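Local atomic coordinates of F-actin-capping protein subunit alpha (Plasmodium berghei, PDB entry 7A0H), a protein that probably caps the fast-growing barbed ends of actin filaments, blocking subunit exchange there without severing them, and here forms an asymmetric homodimer. Residues Y52-Y57 and I68-E73; K123-V128 and C158-Y163; S194-N199 and G211-V216; T229-E234 and E258-Y263. All blocks are in the same frame, centred on the assembly; numbering follows the deposited sequence.

The four contacts follow one another along the chain and lead from the helical N-terminal part into the five-stranded antiparallel sheet. Interaction 1 joins helix 39-55 to strand 66-70; its Ile69 packs against Ser161 and Tyr163 of interaction 2, where helix 112-131 meets strand 154-167 at one edge of that sheet within this chain. Interaction 3 pairs the neighbouring strands 187-200 and 206-220, and interaction 4 sets helix 243-266 on strand 223-238 at the opposite edge. The centres of interactions 3 and 4 lie about 9 Å apart, those of 1 and 4 about 21 Å. Interactions 2, 3 and 4 also meet the second subunit, so this sheet and its helices contribute to the dimer.

Interaction 1: Y52-Y57 and I68-E73; sequences YNEDNY and IIICKE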
loop_
_atom_site.group_PDB
_atom_site.type_symbol
_atom_site.label_atom_id
_atom_site.label_comp_id
_atom_site.label_asym_id
_atom_site.label_seq_id
_atom_site.Cartn_x
_atom_site.Cartn_y
_atom_site.Cartn_z
ATOM N N TYR A 52 -15.208 8.769 1.753
ATOM C CA TYR A 52 -13.997 8.541 0.988
ATOM C C TYR A 52 -13.844 9.544 -0.153
ATOM O O TYR A 52 -12.773 10.137 -0.341
ATOM C CB TYR A 52 -14.058 7.102 0.467
ATOM C CG TYR A 52 -12.893 6.734 -0.321
ATOM C CD1 TYR A 52 -11.747 6.285 0.292
ATOM C CD2 TYR A 52 -12.903 6.890 -1.698
ATOM C CE1 TYR A 52 -10.632 5.969 -0.445
ATOM C CE2 TYR A 52 -11.793 6.590 -2.449
ATOM C CZ TYR A 52 -10.660 6.121 -1.818
ATOM O OH TYR A 52 -9.560 5.781 -2.571
ATOM N N ASN A 53 -14.905 9.734 -0.948
ATOM C CA ASN A 53 -14.847 10.666 -2.072
ATOM C C ASN A 53 -14.588 12.079 -1.572
ATOM O O ASN A 53 -13.853 12.852 -2.177
ATOM C CB ASN A 53 -16.174 10.656 -2.858
ATOM C CG ASN A 53 -16.258 9.537 -3.868
ATOM O OD1 ASN A 53 -15.322 8.756 -3.994
ATOM N ND2 ASN A 53 -17.402 9.423 -4.576
ATOM N N GLU A 54 -15.213 12.438 -0.484
ATOM C CA GLU A 54 -15.017 13.780 0.018
ATOM C C GLU A 54 -13.599 13.943 0.501
ATOM O O GLU A 54 -12.967 14.975 0.219
ATOM C CB GLU A 54 -16.047 14.057 1.103
ATOM C CG GLU A 54 -17.448 14.093 0.475
ATOM C CD GLU A 54 -18.554 14.115 1.511
ATOM O OE1 GLU A 54 -18.236 14.025 2.717
ATOM O OE2 GLU A 54 -19.734 14.281 1.121
ATOM N N ASP A 55 -13.063 12.911 1.175
ATOM C CA ASP A 55 -11.707 12.958 1.688
ATOM C C ASP A 55 -10.664 13.088 0.587
ATOM O O ASP A 55 -9.492 13.332 0.882
ATOM C CB ASP A 55 -11.423 11.736 2.541
ATOM C CG ASP A 55 -12.155 11.809 3.842
ATOM O OD1 ASP A 55 -12.836 12.844 4.041
ATOM O OD2 ASP A 55 -12.043 10.893 4.665
ATOM N N ASN A 56 -11.013 12.798 -0.658
ATOM C CA ASN A 56 -9.991 12.752 -1.689
ATOM C C ASN A 56 -10.279 13.735 -2.796
ATOM O O ASN A 56 -9.670 13.626 -3.869
ATOM C CB ASN A 56 -9.853 11.346 -2.248
ATOM C CG ASN A 56 -9.156 10.414 -1.266
ATOM O OD1 ASN A 56 -7.944 10.580 -0.999
ATOM N ND2 ASN A 56 -9.922 9.487 -0.665
ATOM N N TYR A 57 -11.196 14.688 -2.591
ATOM C CA TYR A 57 -11.366 15.738 -3.581
ATOM C C TYR A 57 -11.488 15.078 -4.936
ATOM O O TYR A 57 -10.765 15.430 -5.875
ATOM C CB TYR A 57 -10.191 16.748 -3.583
ATOM C CG TYR A 57 -10.098 17.465 -2.264
ATOM C CD1 TYR A 57 -10.833 18.609 -2.014
ATOM C CD2 TYR A 57 -9.321 16.960 -1.269
ATOM C CE1 TYR A 57 -10.809 19.204 -0.770
ATOM C CE2 TYR A 57 -9.270 17.561 -0.039
ATOM C CZ TYR A 57 -9.989 18.690 0.191
ATOM O OH TYR A 57 -9.943 19.262 1.407
ATOM N N ILE A 68 -17.625 18.588 -11.059
ATOM C CA ILE A 68 -18.053 18.829 -9.693
ATOM C C ILE A 68 -16.938 18.261 -8.871
ATOM O O ILE A 68 -16.419 17.182 -9.201
ATOM C CB ILE A 68 -19.385 18.105 -9.351
ATOM C CG1 ILE A 68 -20.560 18.633 -10.167
ATOM C CG2 ILE A 68 -19.662 18.265 -7.867
ATOM C CD1 ILE A 68 -20.930 20.050 -9.753
ATOM N N ILE A 69 -16.562 18.956 -7.807
ATOM C CA ILE A 69 -15.508 18.447 -6.944
ATOM C C ILE A 69 -16.123 18.077 -5.614
ATOM O O ILE A 69 -16.777 18.908 -4.974
ATOM C CB ILE A 69 -14.383 19.446 -6.751
ATOM C CG1 ILE A 69 -13.973 20.097 -8.074
ATOM C CG2 ILE A 69 -13.213 18.704 -6.165
ATOM C CD1 ILE A 69 -12.857 21.016 -7.844
ATOM N N ILE A 70 -15.889 16.839 -5.186
ATOM C CA ILE A 70 -16.511 16.315 -4.008
ATOM C C ILE A 70 -15.592 16.506 -2.843
ATOM O O ILE A 70 -14.514 15.919 -2.834
ATOM C CB ILE A 70 -16.796 14.813 -4.139
ATOM C CG1 ILE A 70 -17.487 14.395 -5.431
ATOM C CG2 ILE A 70 -17.633 14.400 -3.007
ATOM C CD1 ILE A 70 -18.768 15.105 -5.665
ATOM N N CYS A 71 -16.029 17.228 -1.813
ATOM C CA CYS A 71 -15.204 17.371 -0.610
ATOM C C CYS A 71 -16.068 18.085 0.413
ATOM O O CYS A 71 -17.110 18.638 0.049
ATOM C CB CYS A 71 -13.941 18.209 -0.895
ATOM S SG CYS A 71 -14.372 19.864 -1.642
ATOM N N LYS A 72 -15.552 18.212 1.651
ATOM C CA LYS A 72 -16.318 18.920 2.678
ATOM C C LYS A 72 -16.782 20.266 2.183
ATOM O O LYS A 72 -17.946 20.643 2.340
ATOM C CB LYS A 72 -15.479 19.206 3.914
ATOM C CG LYS A 72 -14.912 18.075 4.627
ATOM C CD LYS A 72 -13.955 18.599 5.671
ATOM C CE LYS A 72 -13.364 17.429 6.447
ATOM N NZ LYS A 72 -12.430 17.914 7.485
ATOM N N GLU A 73 -15.831 21.041 1.649
ATOM C CA GLU A 73 -16.031 22.457 1.346
ATOM C C GLU A 73 -17.096 22.654 0.272
ATOM O O GLU A 73 -17.754 23.710 0.226
ATOM C CB GLU A 73 -14.654 23.040 0.952
ATOM C CG GLU A 73 -13.716 23.177 2.169
ATOM C CD GLU A 73 -12.800 21.945 2.480
ATOM O OE1 GLU A 73 -12.701 20.960 1.699
ATOM O OE2 GLU A 73 -12.173 21.965 3.570
HETATM O O HOH W 1 -12.903 16.772 2.031
#
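Tyr57 makes the tightest part of this contact. Its backbone adopts left-handed torsions just after helix 39-55 ends, and with CG anti to the carbonyl carbon the ring swings back against Cys71. CD1 and CE1 straddle the cysteine CB, CE1 to CB being 3.3 Å, while Cys71 SG lies 4.7 Å from the centroid of the Tyr57 ring in an oblique sulfur-aromatic contact. Beyond the cysteine, Tyr57 OH donates to Glu73 OE1 over 3.3 Å. The oxygen sits at the ring edge, and ring and carboxylate are almost parallel, their planes 11° apart. Backbones are close as well: Tyr57 CA points its hydrogen at Ile70 O, and Cys71 CA does the same to Glu54 O, 3.4 Å away. The segments thus bracket a helix-to-hairpin connection, in which the chain leaves helix 39-55, runs through the antiparallel strands 58-62 and 66-70, and returns beside the helix end. Ile70 CG2 reaches Glu54 CG at 3.5 Å; the glutamate carboxylate is held beyond by Tyr80 and Lys75. A water gives a proton to Glu54 O at 2.6 Å and takes one from Lys72 N at 3.0 Å, bridging the two backbones. Toward solvent the fit loosens. The extended Lys72 side chain lies exposed, its NZ 6.1 Å from Asp55 OD1, whose salt-bridge partner is Lys51.

Interaction 2: K123-V128 and C158-Y163; sequences KLKEYV and CASSVY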
loop_
_atom_site.group_PDB
_atom_site.type_symbol
_atom_site.label_atom_id
_atom_site.label_comp_id
_atom_site.label_asym_id
_atom_site.label_seq_id
_atom_site.Cartn_x
_atom_site.Cartn_y
_atom_site.Cartn_z
ATOM N N LYS A 123 -7.792 34.499 -10.834
ATOM C CA LYS A 123 -6.339 34.401 -10.716
ATOM C C LYS A 123 -5.915 32.921 -10.628
ATOM O O LYS A 123 -4.864 32.547 -11.169
ATOM C CB LYS A 123 -5.851 35.075 -9.435
ATOM C CG LYS A 123 -6.019 36.584 -9.347
ATOM C CD LYS A 123 -5.715 37.277 -10.650
ATOM C CE LYS A 123 -5.987 38.826 -10.531
ATOM N NZ LYS A 123 -5.673 39.429 -11.884
ATOM N N LEU A 124 -6.746 32.076 -9.952
ATOM C CA LEU A 124 -6.463 30.626 -9.849
ATOM C C LEU A 124 -6.489 30.005 -11.212
ATOM O O LEU A 124 -5.553 29.339 -11.623
ATOM C CB LEU A 124 -7.462 29.912 -8.963
ATOM C CG LEU A 124 -7.091 28.465 -8.531
ATOM C CD1 LEU A 124 -5.842 28.342 -7.610
ATOM C CD2 LEU A 124 -8.329 27.862 -7.782
ATOM N N LYS A 125 -7.480 30.328 -12.000
ATOM C CA LYS A 125 -7.465 29.792 -13.350
ATOM C C LYS A 125 -6.289 30.308 -14.169
ATOM O O LYS A 125 -5.677 29.543 -14.936
ATOM C CB LYS A 125 -8.807 30.085 -14.043
ATOM C CG LYS A 125 -9.930 29.094 -13.360
ATOM C CD LYS A 125 -11.261 29.072 -13.996
ATOM C CE LYS A 125 -12.231 28.267 -13.121
ATOM N NZ LYS A 125 -11.936 26.794 -13.074
ATOM N N GLU A 126 -5.945 31.595 -14.038
ATOM C CA GLU A 126 -4.839 32.111 -14.846
ATOM C C GLU A 126 -3.561 31.401 -14.459
ATOM O O GLU A 126 -2.734 31.011 -15.313
ATOM C CB GLU A 126 -4.731 33.641 -14.676
ATOM C CG GLU A 126 -3.493 34.307 -15.289
ATOM C CD GLU A 126 -3.394 35.851 -15.022
ATOM O OE1 GLU A 126 -3.340 36.289 -13.828
ATOM O OE2 GLU A 126 -3.374 36.602 -16.031
ATOM N N TYR A 127 -3.416 31.167 -13.161
ATOM C CA TYR A 127 -2.220 30.572 -12.638
ATOM C C TYR A 127 -2.016 29.191 -13.251
ATOM O O TYR A 127 -0.912 28.849 -13.721
ATOM C CB TYR A 127 -2.379 30.519 -11.127
ATOM C CG TYR A 127 -1.386 29.569 -10.476
ATOM C CD1 TYR A 127 -0.079 29.878 -10.458
ATOM C CD2 TYR A 127 -1.792 28.307 -9.879
ATOM C CE1 TYR A 127 0.872 29.069 -9.852
ATOM C CE2 TYR A 127 -0.893 27.509 -9.257
ATOM C CZ TYR A 127 0.492 27.870 -9.289
ATOM O OH TYR A 127 1.438 27.024 -8.774
ATOM N N VAL A 128 -3.074 28.377 -13.258
ATOM C CA VAL A 128 -2.990 27.040 -13.849
ATOM C C VAL A 128 -2.667 27.158 -15.325
ATOM O O VAL A 128 -1.848 26.422 -15.877
ATOM C CB VAL A 128 -4.344 26.303 -13.624
ATOM C CG1 VAL A 128 -4.421 25.057 -14.473
ATOM C CG2 VAL A 128 -4.513 26.040 -12.154
ATOM N N CYS A 158 -8.007 17.975 -15.101
ATOM C CA CYS A 158 -7.599 19.096 -14.257
ATOM C C CYS A 158 -8.845 19.857 -13.846
ATOM O O CYS A 158 -9.791 20.023 -14.633
ATOM C CB CYS A 158 -6.624 20.071 -14.972
ATOM S SG CYS A 158 -5.965 21.451 -13.884
ATOM N N ALA A 159 -8.849 20.328 -12.614
ATOM C CA ALA A 159 -9.964 21.171 -12.207
ATOM C C ALA A 159 -9.491 22.068 -11.081
ATOM O O ALA A 159 -8.574 21.704 -10.311
ATOM C CB ALA A 159 -11.201 20.307 -11.815
ATOM N N SER A 160 -10.111 23.249 -11.012
ATOM C CA SER A 160 -9.828 24.207 -9.955
ATOM C C SER A 160 -11.117 24.958 -9.643
ATOM O O SER A 160 -11.920 25.223 -10.550
ATOM C CB SER A 160 -8.766 25.273 -10.359
ATOM O OG SER A 160 -9.158 25.956 -11.599
ATOM N N SER A 161 -11.211 25.463 -8.407
ATOM C CA SER A 161 -12.472 26.050 -8.006
ATOM C C SER A 161 -12.196 26.940 -6.839
ATOM O O SER A 161 -11.272 26.661 -6.102
ATOM C CB SER A 161 -13.484 24.926 -7.581
ATOM O OG SER A 161 -14.672 25.562 -7.187
ATOM N N VAL A 162 -13.019 27.956 -6.605
ATOM C CA VAL A 162 -12.909 28.691 -5.348
ATOM C C VAL A 162 -14.293 28.759 -4.698
ATOM O O VAL A 162 -15.284 29.132 -5.361
ATOM C CB VAL A 162 -12.318 30.122 -5.511
ATOM C CG1 VAL A 162 -12.148 30.715 -4.130
ATOM C CG2 VAL A 162 -10.820 30.154 -6.140
ATOM N N TYR A 163 -14.342 28.462 -3.384
ATOM C CA TYR A 163 -15.578 28.418 -2.611
ATOM C C TYR A 163 -15.593 29.473 -1.513
ATOM O O TYR A 163 -14.582 29.692 -0.839
ATOM C CB TYR A 163 -15.809 27.002 -1.888
ATOM C CG TYR A 163 -15.707 25.826 -2.804
ATOM C CD1 TYR A 163 -16.856 25.298 -3.439
ATOM C CD2 TYR A 163 -14.487 25.292 -3.106
ATOM C CE1 TYR A 163 -16.771 24.262 -4.352
ATOM C CE2 TYR A 163 -14.380 24.201 -3.987
ATOM C CZ TYR A 163 -15.501 23.682 -4.600
ATOM O OH TYR A 163 -15.382 22.616 -5.505
#
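Lys125 NZ grips Ser160 twice, donating to the backbone O at 3.0 Å and to the side-chain OG at 3.3 Å. This double grip depends on the torsions of both residues. Ser160 OG occupies the crowded position between the backbone N and the carbonyl carbon (chi1 54°), while the lysine chain runs extended until a bend at chi4 (-69°) turns its ammonium group in toward the strand. NZ approaches the carbonyl from above its plane, 36° out of it. On the way, Lys125 CG passes 3.7 Å from Ser160 OG, so that the aliphatic part of the chain lies alongside the hydroxyl that its tip binds.

The packing is carried by Leu124, one residue back on the helix. Its CG stands anti to the backbone N, and the branch CD2 meets three successive strand residues: Ser160 CB at 3.7 Å, Ser161 O at 3.6 Å and Val162 CG2 at 3.8 Å. One turn further along, Val128 CG1 touches Cys158 SG more loosely, at 4.0 Å. Cys158 is modelled in two conformations and has been seen in a disulfide with Cys179 of the adjacent strand 170-183, onto which Leu124 also packs through Ile177. Tyr127 faces elsewhere, bonding to Glu258 of helix 243-266 and packing on Leu286 of the second subunit. Helix and strand run nearly antiparallel, their axes approaching to 8.6 Å, an alpha-on-beta layer in which helix 112-131 covers one edge of the antiparallel sheet of this capping-protein fold.

Interaction 3: S194-N199 and G211-V216; sequences SSWNVN and GTIDVV
Ser194 holds OG anti to its backbone N (chi1 177°), and Trp196 holds CG anti to its carbonyl carbon (chi1 -61°), which points the indole N-H, in the ring plane, at the hydroxyl two residues back. Trp196 NE1 donates to Ser194 OG at 2.7 Å, nearly straight at 173°. Fixed in this way, the indole lies flat across the neighbouring strand: Gly211 CA sits over the six-membered ring in a CH-pi contact, 3.4 Å from Trp196 CE3. Having no side chain, Gly211 lets the ring come this close. Ile213 CG1 lies on the same face of the sheet, 3.7 Å from Ser194 OG and obliquely beside the indole.

The strands are antiparallel, and Ser195 and Thr212 form a hydrogen-bonded pair, Ser195 N giving to Thr212 O at 2.9 Å and Thr212 N to Ser195 O at 2.8 Å. Ser194 with Ile213 and Trp196 with Gly211 are the flanking non-hydrogen-bonded pairs. On the opposite face a water lies 2.9 Å from both Ser195 OG and Thr212 O and probably donates to the carbonyl.

This beta hairpin continues the sheet through strand 170-183 on one side and strand 223-238 on the other. Helix 243-266 covers the tryptophan face, where Ile254 and Cys257 touch Trp196 and Glu258 hydrogen-bonds to Ser194 OG.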
loop_
_atom_site.group_PDB
_atom_site.type_symbol
_atom_site.label_atom_id
_atom_site.label_comp_id
_atom_site.label_asym_id
_atom_site.label_seq_id
_atom_site.Cartn_x
_atom_site.Cartn_y
_atom_site.Cartn_z
ATOM N N SER A 194 -4.186 20.367 -4.396
ATOM C CA SER A 194 -3.545 21.532 -3.747
ATOM C C SER A 194 -4.632 22.434 -3.177
ATOM O O SER A 194 -5.446 23.010 -3.930
ATOM C CB SER A 194 -2.656 22.307 -4.740
ATOM O OG SER A 194 -2.103 23.473 -4.117
ATOM N N SER A 195 -4.680 22.549 -1.874
ATOM C CA SER A 195 -5.839 23.171 -1.280
ATOM C C SER A 195 -5.447 24.253 -0.300
ATOM O O SER A 195 -4.475 24.091 0.461
ATOM C CB SER A 195 -6.790 22.046 -0.576
ATOM O OG SER A 195 -6.055 21.371 0.426
ATOM N N TRP A 196 -6.236 25.329 -0.271
ATOM C CA TRP A 196 -5.833 26.597 0.371
ATOM C C TRP A 196 -7.055 27.213 1.018
ATOM O O TRP A 196 -8.143 27.276 0.397
ATOM C CB TRP A 196 -5.210 27.552 -0.695
ATOM C CG TRP A 196 -3.999 26.884 -1.250
ATOM C CD1 TRP A 196 -3.961 26.038 -2.325
ATOM C CD2 TRP A 196 -2.663 26.920 -0.715
ATOM N NE1 TRP A 196 -2.704 25.468 -2.451
ATOM C CE2 TRP A 196 -1.889 26.022 -1.497
ATOM C CE3 TRP A 196 -2.048 27.647 0.326
ATOM C CZ2 TRP A 196 -0.481 25.896 -1.330
ATOM C CZ3 TRP A 196 -0.681 27.454 0.558
ATOM C CH2 TRP A 196 0.093 26.584 -0.289
ATOM N N ASN A 197 -6.888 27.581 2.278
ATOM C CA ASN A 197 -7.928 28.291 3.008
ATOM C C ASN A 197 -7.435 29.632 3.583
ATOM O O ASN A 197 -6.309 29.752 4.104
ATOM C CB ASN A 197 -8.408 27.412 4.139
ATOM C CG ASN A 197 -9.735 27.820 4.650
ATOM O OD1 ASN A 197 -10.750 27.685 3.972
ATOM N ND2 ASN A 197 -9.748 28.345 5.859
ATOM N N VAL A 198 -8.284 30.634 3.507
ATOM C CA VAL A 198 -8.027 31.866 4.243
ATOM C C VAL A 198 -9.305 32.290 4.943
ATOM O O VAL A 198 -10.384 32.339 4.330
ATOM C CB VAL A 198 -7.487 33.035 3.381
ATOM C CG1 VAL A 198 -8.357 33.282 2.253
ATOM C CG2 VAL A 198 -7.427 34.298 4.208
ATOM N N ASN A 199 -9.186 32.599 6.215
ATOM C CA ASN A 199 -10.324 33.066 6.989
ATOM C C ASN A 199 -9.981 34.491 7.438
ATOM O O ASN A 199 -9.011 34.684 8.167
ATOM C CB ASN A 199 -10.579 32.112 8.177
ATOM C CG ASN A 199 -11.894 32.398 8.875
ATOM O OD1 ASN A 199 -12.971 32.330 8.257
ATOM N ND2 ASN A 199 -11.809 32.828 10.134
ATOM N N GLY A 211 -2.284 25.925 3.694
ATOM C CA GLY A 211 -2.425 25.098 2.521
ATOM C C GLY A 211 -1.917 23.701 2.771
ATOM O O GLY A 211 -1.153 23.425 3.714
ATOM N N THR A 212 -2.383 22.794 1.896
ATOM C CA THR A 212 -1.938 21.400 1.897
ATOM C C THR A 212 -1.767 20.946 0.464
ATOM O O THR A 212 -2.632 21.203 -0.381
ATOM C CB THR A 212 -2.946 20.515 2.632
ATOM O OG1 THR A 212 -3.164 21.021 3.963
ATOM C CG2 THR A 212 -2.494 18.997 2.696
ATOM N N ILE A 213 -0.623 20.359 0.168
ATOM C CA ILE A 213 -0.379 19.778 -1.142
ATOM C C ILE A 213 -0.189 18.263 -0.993
ATOM O O ILE A 213 0.735 17.807 -0.309
ATOM C CB ILE A 213 0.845 20.418 -1.841
ATOM C CG1 ILE A 213 0.584 21.940 -2.108
ATOM C CG2 ILE A 213 1.084 19.697 -3.108
ATOM C CD1 ILE A 213 1.728 22.641 -2.820
ATOM N N ASP A 214 -1.043 17.502 -1.674
ATOM C CA ASP A 214 -1.072 16.036 -1.603
ATOM C C ASP A 214 -0.660 15.476 -2.947
ATOM O O ASP A 214 -1.236 15.854 -3.973
ATOM C CB ASP A 214 -2.457 15.545 -1.257
ATOM C CG ASP A 214 -2.798 15.686 0.251
ATOM O OD1 ASP A 214 -1.931 15.389 1.117
ATOM O OD2 ASP A 214 -3.974 16.054 0.564
ATOM N N VAL A 215 0.359 14.623 -2.962
ATOM C CA VAL A 215 0.789 13.942 -4.180
ATOM C C VAL A 215 0.664 12.436 -3.922
ATOM O O VAL A 215 1.171 11.945 -2.904
ATOM C CB VAL A 215 2.234 14.274 -4.537
ATOM C CG1 VAL A 215 2.522 13.877 -5.961
ATOM C CG2 VAL A 215 2.459 15.760 -4.429
ATOM N N VAL A 216 -0.021 11.714 -4.817
ATOM C CA VAL A 216 -0.250 10.282 -4.612
ATOM C C VAL A 216 0.073 9.567 -5.899
ATOM O O VAL A 216 -0.600 9.801 -6.927
ATOM C CB VAL A 216 -1.705 9.907 -4.230
ATOM C CG1 VAL A 216 -1.773 8.389 -3.832
ATOM C CG2 VAL A 216 -2.277 10.764 -3.127
HETATM O O HOH W 2 -4.715 19.170 -0.798
#

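Interaction 4: T229-E234 and E258-Y263; sequences TRKVFE and ENDVLY
In the conformer of Asp260 described here, Lys231 NZ and Asp260 OD2 form a very short salt bridge of 2.5 Å. The ammonium reaches the oxygen from above the carboxylate plane, 49° out of it, and the two side chains cross at about a right angle. The same OD2 lies in the plane of the Phe233 ring, at its edge, 3.6 Å from CE1. Beside it, Val261 CG2 meets Phe233 CZ at 3.8 Å, also edge-on, and Lys231 CB at 4.0 Å, so this one methyl touches both side chains of the strand.

Lys231 can span the gap because CG is anti to the backbone N and the rest of the chain is extended. Helix 243-266 packs on the antiparallel sheet as an alpha-on-beta layer, here on its outermost strand within this chain, 223-238, with the axes 10.0 Å apart. Val261 packs further on Ile213 and on Ile284 of the second subunit.

Lys231 NZ has a second acidic partner, Asp264, one turn along the helix. Two carboxylates around one ammonium would be expected to keep the lysine protonated, and the weakly positive ring edge of Phe233 probably helps stabilise a charged Asp260.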
loop_
_atom_site.group_PDB
_atom_site.type_symbol
_atom_site.label_atom_id
_atom_site.label_comp_id
_atom_site.label_asym_id
_atom_site.label_seq_id
_atom_site.Cartn_x
_atom_site.Cartn_y
_atom_site.Cartn_z
ATOM N N THR A 229 2.625 11.573 -0.684
ATOM C CA THR A 229 3.470 12.624 -0.121
ATOM C C THR A 229 2.664 13.890 0.102
ATOM O O THR A 229 1.760 14.237 -0.677
ATOM C CB THR A 229 4.668 12.965 -0.979
ATOM O OG1 THR A 229 4.233 13.331 -2.272
ATOM C CG2 THR A 229 5.531 11.777 -1.107
ATOM N N ARG A 230 2.997 14.539 1.213
ATOM C CA ARG A 230 2.249 15.653 1.723
ATOM C C ARG A 230 3.164 16.774 2.211
ATOM O O ARG A 230 4.124 16.536 2.934
ATOM C CB ARG A 230 1.338 15.174 2.866
ATOM C CG ARG A 230 0.845 16.304 3.700
ATOM C CD ARG A 230 -0.184 15.850 4.661
ATOM N NE ARG A 230 -1.414 15.773 3.912
ATOM C CZ ARG A 230 -2.559 15.326 4.388
ATOM N NH1 ARG A 230 -2.611 14.879 5.629
ATOM N NH2 ARG A 230 -3.635 15.346 3.596
ATOM N N LYS A 231 2.835 17.985 1.842
ATOM C CA LYS A 231 3.423 19.150 2.476
ATOM C C LYS A 231 2.305 20.128 2.844
ATOM O O LYS A 231 1.370 20.337 2.068
ATOM C CB LYS A 231 4.500 19.780 1.595
ATOM C CG LYS A 231 5.445 20.527 2.456
ATOM C CD LYS A 231 6.651 20.919 1.660
ATOM C CE LYS A 231 7.685 21.547 2.522
ATOM N NZ LYS A 231 8.695 22.162 1.604
ATOM N N VAL A 232 2.369 20.603 4.069
ATOM C CA VAL A 232 1.476 21.560 4.675
ATOM C C VAL A 232 2.213 22.911 4.798
ATOM O O VAL A 232 3.377 22.944 5.194
ATOM C CB VAL A 232 1.075 21.036 6.068
ATOM C CG1 VAL A 232 0.273 22.122 6.736
ATOM C CG2 VAL A 232 0.225 19.821 5.967
ATOM N N PHE A 233 1.504 24.008 4.562
ATOM C CA PHE A 233 2.019 25.381 4.556
ATOM C C PHE A 233 1.118 26.315 5.367
ATOM O O PHE A 233 -0.127 26.198 5.280
ATOM C CB PHE A 233 2.074 25.950 3.114
ATOM C CG PHE A 233 2.878 25.131 2.160
ATOM C CD1 PHE A 233 4.254 25.272 2.086
ATOM C CD2 PHE A 233 2.272 24.188 1.346
ATOM C CE1 PHE A 233 4.982 24.507 1.235
ATOM C CE2 PHE A 233 3.061 23.430 0.454
ATOM C CZ PHE A 233 4.358 23.590 0.408
ATOM N N GLU A 234 1.739 27.299 6.061
ATOM C CA GLU A 234 1.032 28.341 6.820
ATOM C C GLU A 234 1.770 29.686 6.692
ATOM O O GLU A 234 2.806 29.897 7.324
ATOM C CB GLU A 234 0.878 27.942 8.287
ATOM C CG GLU A 234 0.179 29.048 9.146
ATOM C CD GLU A 234 -0.221 28.565 10.540
ATOM O OE1 GLU A 234 -0.417 27.353 10.737
ATOM O OE2 GLU A 234 -0.338 29.397 11.449
ATOM N N GLU A 258 3.973 25.676 -4.395
ATOM C CA GLU A 258 3.956 24.541 -5.318
ATOM C C GLU A 258 5.337 24.340 -5.891
ATOM O O GLU A 258 5.786 23.205 -6.092
ATOM C CB GLU A 258 2.884 24.758 -6.386
ATOM C CG GLU A 258 1.352 24.664 -5.742
ATOM C CD GLU A 258 0.261 24.450 -6.773
ATOM O OE1 GLU A 258 0.525 24.661 -7.956
ATOM O OE2 GLU A 258 -0.867 24.138 -6.434
ATOM N N ASN A 259 6.043 25.446 -6.123
ATOM C CA ASN A 259 7.456 25.370 -6.502
ATOM C C ASN A 259 8.272 24.660 -5.425
ATOM O O ASN A 259 9.195 23.923 -5.730
ATOM C CB ASN A 259 8.045 26.813 -6.681
ATOM C CG ASN A 259 7.801 27.390 -8.072
ATOM O OD1 ASN A 259 7.799 26.639 -9.050
ATOM N ND2 ASN A 259 7.615 28.745 -8.168
ATOM N N ASP A 260 7.966 24.906 -4.153
ATOM C CA ASP A 260 8.739 24.283 -3.070
ATOM C C ASP A 260 8.534 22.762 -3.040
ATOM O O ASP A 260 9.481 22.017 -2.744
ATOM C CB ASP A 260 8.356 24.992 -1.754
ATOM C CG ASP A 260 9.134 24.474 -0.511
ATOM O OD1 ASP A 260 10.376 24.210 -0.573
ATOM O OD2 ASP A 260 8.475 24.379 0.576
ATOM N N VAL A 261 7.324 22.269 -3.385
ATOM C CA VAL A 261 7.100 20.810 -3.442
ATOM C C VAL A 261 7.853 20.221 -4.631
ATOM O O VAL A 261 8.505 19.168 -4.534
ATOM C CB VAL A 261 5.580 20.491 -3.528
ATOM C CG1 VAL A 261 5.346 19.000 -3.887
ATOM C CG2 VAL A 261 4.853 20.838 -2.230
ATOM N N LEU A 262 7.801 20.914 -5.764
ATOM C CA LEU A 262 8.560 20.483 -6.927
ATOM C C LEU A 262 10.008 20.324 -6.560
ATOM O O LEU A 262 10.656 19.331 -6.900
ATOM C CB LEU A 262 8.427 21.509 -8.028
ATOM C CG LEU A 262 8.918 21.108 -9.397
ATOM C CD1 LEU A 262 8.458 22.109 -10.446
ATOM C CD2 LEU A 262 10.406 21.037 -9.370
ATOM N N TYR A 263 10.521 21.267 -5.811
ATOM C CA TYR A 263 11.910 21.173 -5.415
ATOM C C TYR A 263 12.109 19.976 -4.502
ATOM O O TYR A 263 13.078 19.242 -4.657
ATOM C CB TYR A 263 12.323 22.459 -4.731
ATOM C CG TYR A 263 13.693 22.343 -4.148
ATOM C CD1 TYR A 263 14.824 22.723 -4.863
ATOM C CD2 TYR A 263 13.859 21.835 -2.861
ATOM C CE1 TYR A 263 16.095 22.619 -4.281
ATOM C CE2 TYR A 263 15.095 21.701 -2.285
ATOM C CZ TYR A 263 16.224 22.082 -2.998
ATOM O OH TYR A 263 17.444 21.923 -2.389
#